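Local coordinates for protein acetyltransferase of GNAT family (Staphylococcus aureus subsp. aureus Mu50, PDB 3D8P) that probably transfers an acetyl group from acetyl-CoA to an acceptor amine, as in other GNAT-family acetyltransferases, its own substrate being unidentified, at residues S131-L143 and D153-K162. Sequence-based numbering, arbitrary orientation.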
# COMPACT_ATOMS: atom_id res chain seq x y z
N SER A 131 12.56 -5.42 0.27
CA SER A 131 14.00 -5.49 0.18
C SER A 131 14.50 -5.77 -1.24
O SER A 131 15.60 -5.37 -1.61
CB SER A 131 14.53 -6.60 1.09
OG SER A 131 14.32 -6.27 2.45
N ASN A 132 13.71 -6.53 -2.00
CA ASN A 132 14.05 -6.89 -3.37
C ASN A 132 13.58 -5.84 -4.38
O ASN A 132 13.94 -5.93 -5.56
CB ASN A 132 13.45 -8.25 -3.72
CG ASN A 132 14.10 -9.39 -2.96
OD1 ASN A 132 15.26 -9.32 -2.59
ND2 ASN A 132 13.34 -10.45 -2.75
N ASN A 133 12.82 -4.85 -3.91
CA ASN A 133 12.29 -3.80 -4.76
C ASN A 133 12.67 -2.38 -4.34
O ASN A 133 11.84 -1.48 -4.38
CB ASN A 133 10.77 -3.98 -4.94
CG ASN A 133 10.45 -5.15 -5.84
OD1 ASN A 133 10.59 -5.06 -7.05
ND2 ASN A 133 10.07 -6.28 -5.24
N GLY A 134 13.93 -2.21 -3.97
CA GLY A 134 14.55 -0.90 -3.78
C GLY A 134 14.41 -0.23 -2.43
O GLY A 134 14.78 0.93 -2.28
N PHE A 135 13.87 -0.96 -1.46
CA PHE A 135 13.63 -0.42 -0.13
C PHE A 135 14.74 -0.83 0.83
O PHE A 135 15.13 -1.98 0.87
CB PHE A 135 12.28 -0.90 0.45
CG PHE A 135 11.10 -0.22 -0.15
CD1 PHE A 135 10.57 -0.68 -1.35
CD2 PHE A 135 10.51 0.87 0.49
CE1 PHE A 135 9.47 -0.03 -1.92
CE2 PHE A 135 9.42 1.51 -0.04
CZ PHE A 135 8.90 1.07 -1.26
N ARG A 136 15.23 0.13 1.61
CA ARG A 136 16.21 -0.19 2.64
C ARG A 136 15.49 -0.11 3.97
O ARG A 136 14.54 0.65 4.10
CB ARG A 136 17.42 0.77 2.57
CG ARG A 136 17.14 2.21 2.99
CD ARG A 136 18.37 3.07 2.72
NE ARG A 136 18.18 4.44 3.20
CZ ARG A 136 18.42 4.83 4.43
NH1 ARG A 136 18.89 3.98 5.33
NH2 ARG A 136 18.21 6.09 4.77
N GLU A 137 15.91 -0.90 4.95
CA GLU A 137 15.34 -0.85 6.29
C GLU A 137 15.94 0.29 7.07
O GLU A 137 17.16 0.47 7.07
CB GLU A 137 15.53 -2.17 7.08
CG GLU A 137 14.62 -2.20 8.31
CD GLU A 137 14.50 -3.55 9.00
OE1 GLU A 137 15.16 -4.50 8.57
OE2 GLU A 137 13.70 -3.66 9.97
N ILE A 138 15.06 1.05 7.72
CA ILE A 138 15.43 2.22 8.52
C ILE A 138 14.95 2.03 9.97
O ILE A 138 14.19 1.12 10.28
CB ILE A 138 14.91 3.56 7.91
CG1 ILE A 138 13.39 3.63 7.90
CG2 ILE A 138 15.36 3.73 6.45
CD1 ILE A 138 12.78 4.96 7.48
N LYS A 139 15.46 2.87 10.85
CA LYS A 139 15.13 2.81 12.25
C LYS A 139 13.94 3.71 12.50
O LYS A 139 13.70 4.65 11.76
CB LYS A 139 16.34 3.22 13.09
CG LYS A 139 17.52 2.22 12.97
CD LYS A 139 18.65 2.47 13.91
N ARG A 140 13.18 3.41 13.54
CA ARG A 140 12.03 4.21 13.95
C ARG A 140 12.43 5.70 14.12
O ARG A 140 11.70 6.58 13.69
CB ARG A 140 11.46 3.65 15.28
CG ARG A 140 9.97 3.73 15.41
CD ARG A 140 9.41 3.03 16.69
NE ARG A 140 7.98 2.73 16.46
CZ ARG A 140 6.98 3.55 16.74
NH1 ARG A 140 7.19 4.71 17.35
NH2 ARG A 140 5.74 3.18 16.46
N GLY A 141 13.59 5.96 14.74
CA GLY A 141 14.14 7.33 14.90
C GLY A 141 14.58 8.03 13.60
O GLY A 141 14.85 9.22 13.60
N ASP A 142 14.66 7.30 12.49
CA ASP A 142 14.97 7.86 11.19
C ASP A 142 13.73 8.38 10.45
O ASP A 142 13.87 9.03 9.41
CB ASP A 142 15.55 6.78 10.25
CG ASP A 142 16.90 6.25 10.67
OD1 ASP A 142 17.63 6.95 11.44
OD2 ASP A 142 17.22 5.12 10.17
N LEU A 143 12.53 8.04 10.92
CA LEU A 143 11.29 8.45 10.24
C LEU A 143 11.07 9.96 10.39
O LEU A 143 11.36 10.52 11.45
CB LEU A 143 10.06 7.71 10.78
CG LEU A 143 10.01 6.18 10.62
CD1 LEU A 143 8.94 5.58 11.54
CD2 LEU A 143 9.83 5.75 9.20
N ASP A 153 3.00 -1.25 13.66
CA ASP A 153 4.20 -1.41 12.84
C ASP A 153 5.44 -1.58 13.68
O ASP A 153 5.63 -0.91 14.70
CB ASP A 153 4.42 -0.21 11.96
CG ASP A 153 3.40 -0.10 10.90
OD1 ASP A 153 2.87 -1.16 10.53
OD2 ASP A 153 3.15 1.04 10.43
N ASN A 154 6.31 -2.46 13.22
CA ASN A 154 7.57 -2.67 13.87
C ASN A 154 8.74 -2.75 12.91
O ASN A 154 9.88 -2.97 13.36
CB ASN A 154 7.49 -3.92 14.77
CG ASN A 154 6.78 -5.09 14.09
OD1 ASN A 154 7.25 -5.60 13.08
ND2 ASN A 154 5.66 -5.53 14.66
N ARG A 155 8.49 -2.64 11.61
CA ARG A 155 9.59 -2.64 10.64
C ARG A 155 9.35 -1.48 9.70
O ARG A 155 8.21 -1.27 9.22
CB ARG A 155 9.68 -3.97 9.86
CG ARG A 155 9.75 -5.27 10.69
CD ARG A 155 11.13 -5.63 11.16
NE ARG A 155 12.03 -5.92 10.04
CZ ARG A 155 12.35 -7.12 9.57
NH1 ARG A 155 11.83 -8.25 10.06
NH2 ARG A 155 13.22 -7.19 8.57
N PHE A 156 10.41 -0.73 9.41
CA PHE A 156 10.31 0.49 8.60
C PHE A 156 11.27 0.46 7.45
O PHE A 156 12.37 -0.05 7.56
CB PHE A 156 10.54 1.75 9.47
CG PHE A 156 9.60 1.82 10.62
CD1 PHE A 156 8.29 2.30 10.43
CD2 PHE A 156 9.97 1.35 11.86
CE1 PHE A 156 7.39 2.32 11.49
CE2 PHE A 156 9.07 1.32 12.91
CZ PHE A 156 7.80 1.84 12.73
N TYR A 157 10.85 1.02 6.33
CA TYR A 157 11.62 0.98 5.12
C TYR A 157 11.50 2.29 4.34
O TYR A 157 10.59 3.07 4.54
CB TYR A 157 11.17 -0.19 4.23
CG TYR A 157 11.37 -1.56 4.80
CD1 TYR A 157 10.41 -2.12 5.64
CD2 TYR A 157 12.47 -2.32 4.47
CE1 TYR A 157 10.57 -3.41 6.16
CE2 TYR A 157 12.63 -3.63 4.97
CZ TYR A 157 11.68 -4.15 5.82
OH TYR A 157 11.81 -5.41 6.34
N TYR A 158 12.46 2.51 3.45
CA TYR A 158 12.51 3.68 2.60
C TYR A 158 13.09 3.32 1.23
O TYR A 158 14.06 2.57 1.11
CB TYR A 158 13.31 4.83 3.24
CG TYR A 158 13.47 6.03 2.31
CD1 TYR A 158 12.48 6.99 2.19
CD2 TYR A 158 14.64 6.20 1.55
CE1 TYR A 158 12.63 8.09 1.32
CE2 TYR A 158 14.80 7.27 0.69
CZ TYR A 158 13.78 8.21 0.57
OH TYR A 158 13.96 9.29 -0.26
N ARG A 159 12.45 3.86 0.20
CA ARG A 159 12.92 3.76 -1.15
C ARG A 159 13.07 5.16 -1.70
O ARG A 159 12.11 5.92 -1.74
CB ARG A 159 11.95 2.99 -2.05
CG ARG A 159 12.40 3.00 -3.50
CD ARG A 159 11.74 1.92 -4.32
NE ARG A 159 12.17 2.00 -5.72
CZ ARG A 159 11.70 1.24 -6.70
NH1 ARG A 159 10.76 0.33 -6.49
NH2 ARG A 159 12.14 1.43 -7.93
N ASN A 160 14.28 5.47 -2.13
CA ASN A 160 14.62 6.73 -2.76
C ASN A 160 14.26 6.70 -4.23
O ASN A 160 14.62 5.76 -4.95
CB ASN A 160 16.11 7.00 -2.67
CG ASN A 160 16.44 8.46 -2.88
OD1 ASN A 160 15.98 9.34 -2.12
ND2 ASN A 160 17.27 8.75 -3.91
N LEU A 161 13.57 7.74 -4.68
CA LEU A 161 13.18 7.86 -6.09
C LEU A 161 14.09 8.84 -6.82
O LEU A 161 14.49 8.58 -7.94
CB LEU A 161 11.73 8.30 -6.22
CG LEU A 161 10.73 7.42 -5.47
CD1 LEU A 161 9.32 8.01 -5.63
CD2 LEU A 161 10.84 5.96 -5.94
N LYS A 162 14.40 9.96 -6.16
CA LYS A 162 15.33 11.00 -6.65
C LYS A 162 16.79 10.50 -6.74
O LYS A 162 17.38 10.39 -7.81
CB LYS A 162 15.27 12.25 -5.74
CG LYS A 162 15.42 11.91 -4.24
CD LYS A 162 16.19 12.95 -3.44
CE LYS A 162 16.05 12.71 -1.94
NZ LYS A 162 17.09 13.50 -1.18
O HOH W 1 13.98 -7.14 5.10
O HOH W 2 16.12 2.71 -4.15
O HOH W 3 12.90 -1.27 10.82
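R136 and Y158 face each other as an antiparallel hydrogen-bonded pair, R136 N giving to Y158 O at 2.8 Å and Y158 N returning the bond to R136 O. A third backbone bond runs from I138 N to F156 O at 2.9 Å. E137 and Y157 between them form a non-hydrogen-bonded pair: the glutamate's CG lies over one face of the tyrosine ring, toward its rim. With CG anti to the backbone N (chi1 -165°) and an extended chain, E137 reaches diagonally across the neighbouring strand, past Y157, to R155, whose chain bends at chi2 and chi3 to meet it. The salt bridge runs from R155 NE to E137 OE2 at 2.8 Å, the carboxylate and guanidinium planes 18° apart; NE comes from above the carboxylate plane and the bond is bent, while a second bond, NH2 to OE1, is weak. A water also gives to OE2 and to I138 O and accepts from F156 N, linking the two strands.

R159 CB makes a CH-pi contact over the centre of the F135 ring, 3.5 Å from its centroid, while the extended arginine chain runs past G134 O toward N133. Beyond the strand, L143 CD1 makes another over a face of the F156 ring, 3.8 Å from the centroid, and R140 CG comes to F156 CE2 at 3.6 Å. I138 CG1 packs on F156 CB, its CG2 on Y158 CB.

Further out, D121 OD1 forms a salt bridge with R155 NH1, Q127 bonds Y157 OH, and a water bridges that hydroxyl to S131 OG. F135 and Y157 rest on strand 114-119. Helix 124-132 leading into edge strand 136-138, with the last strand 155-160 inserted between it and 114-119, is the C-terminal topology of the GNAT fold.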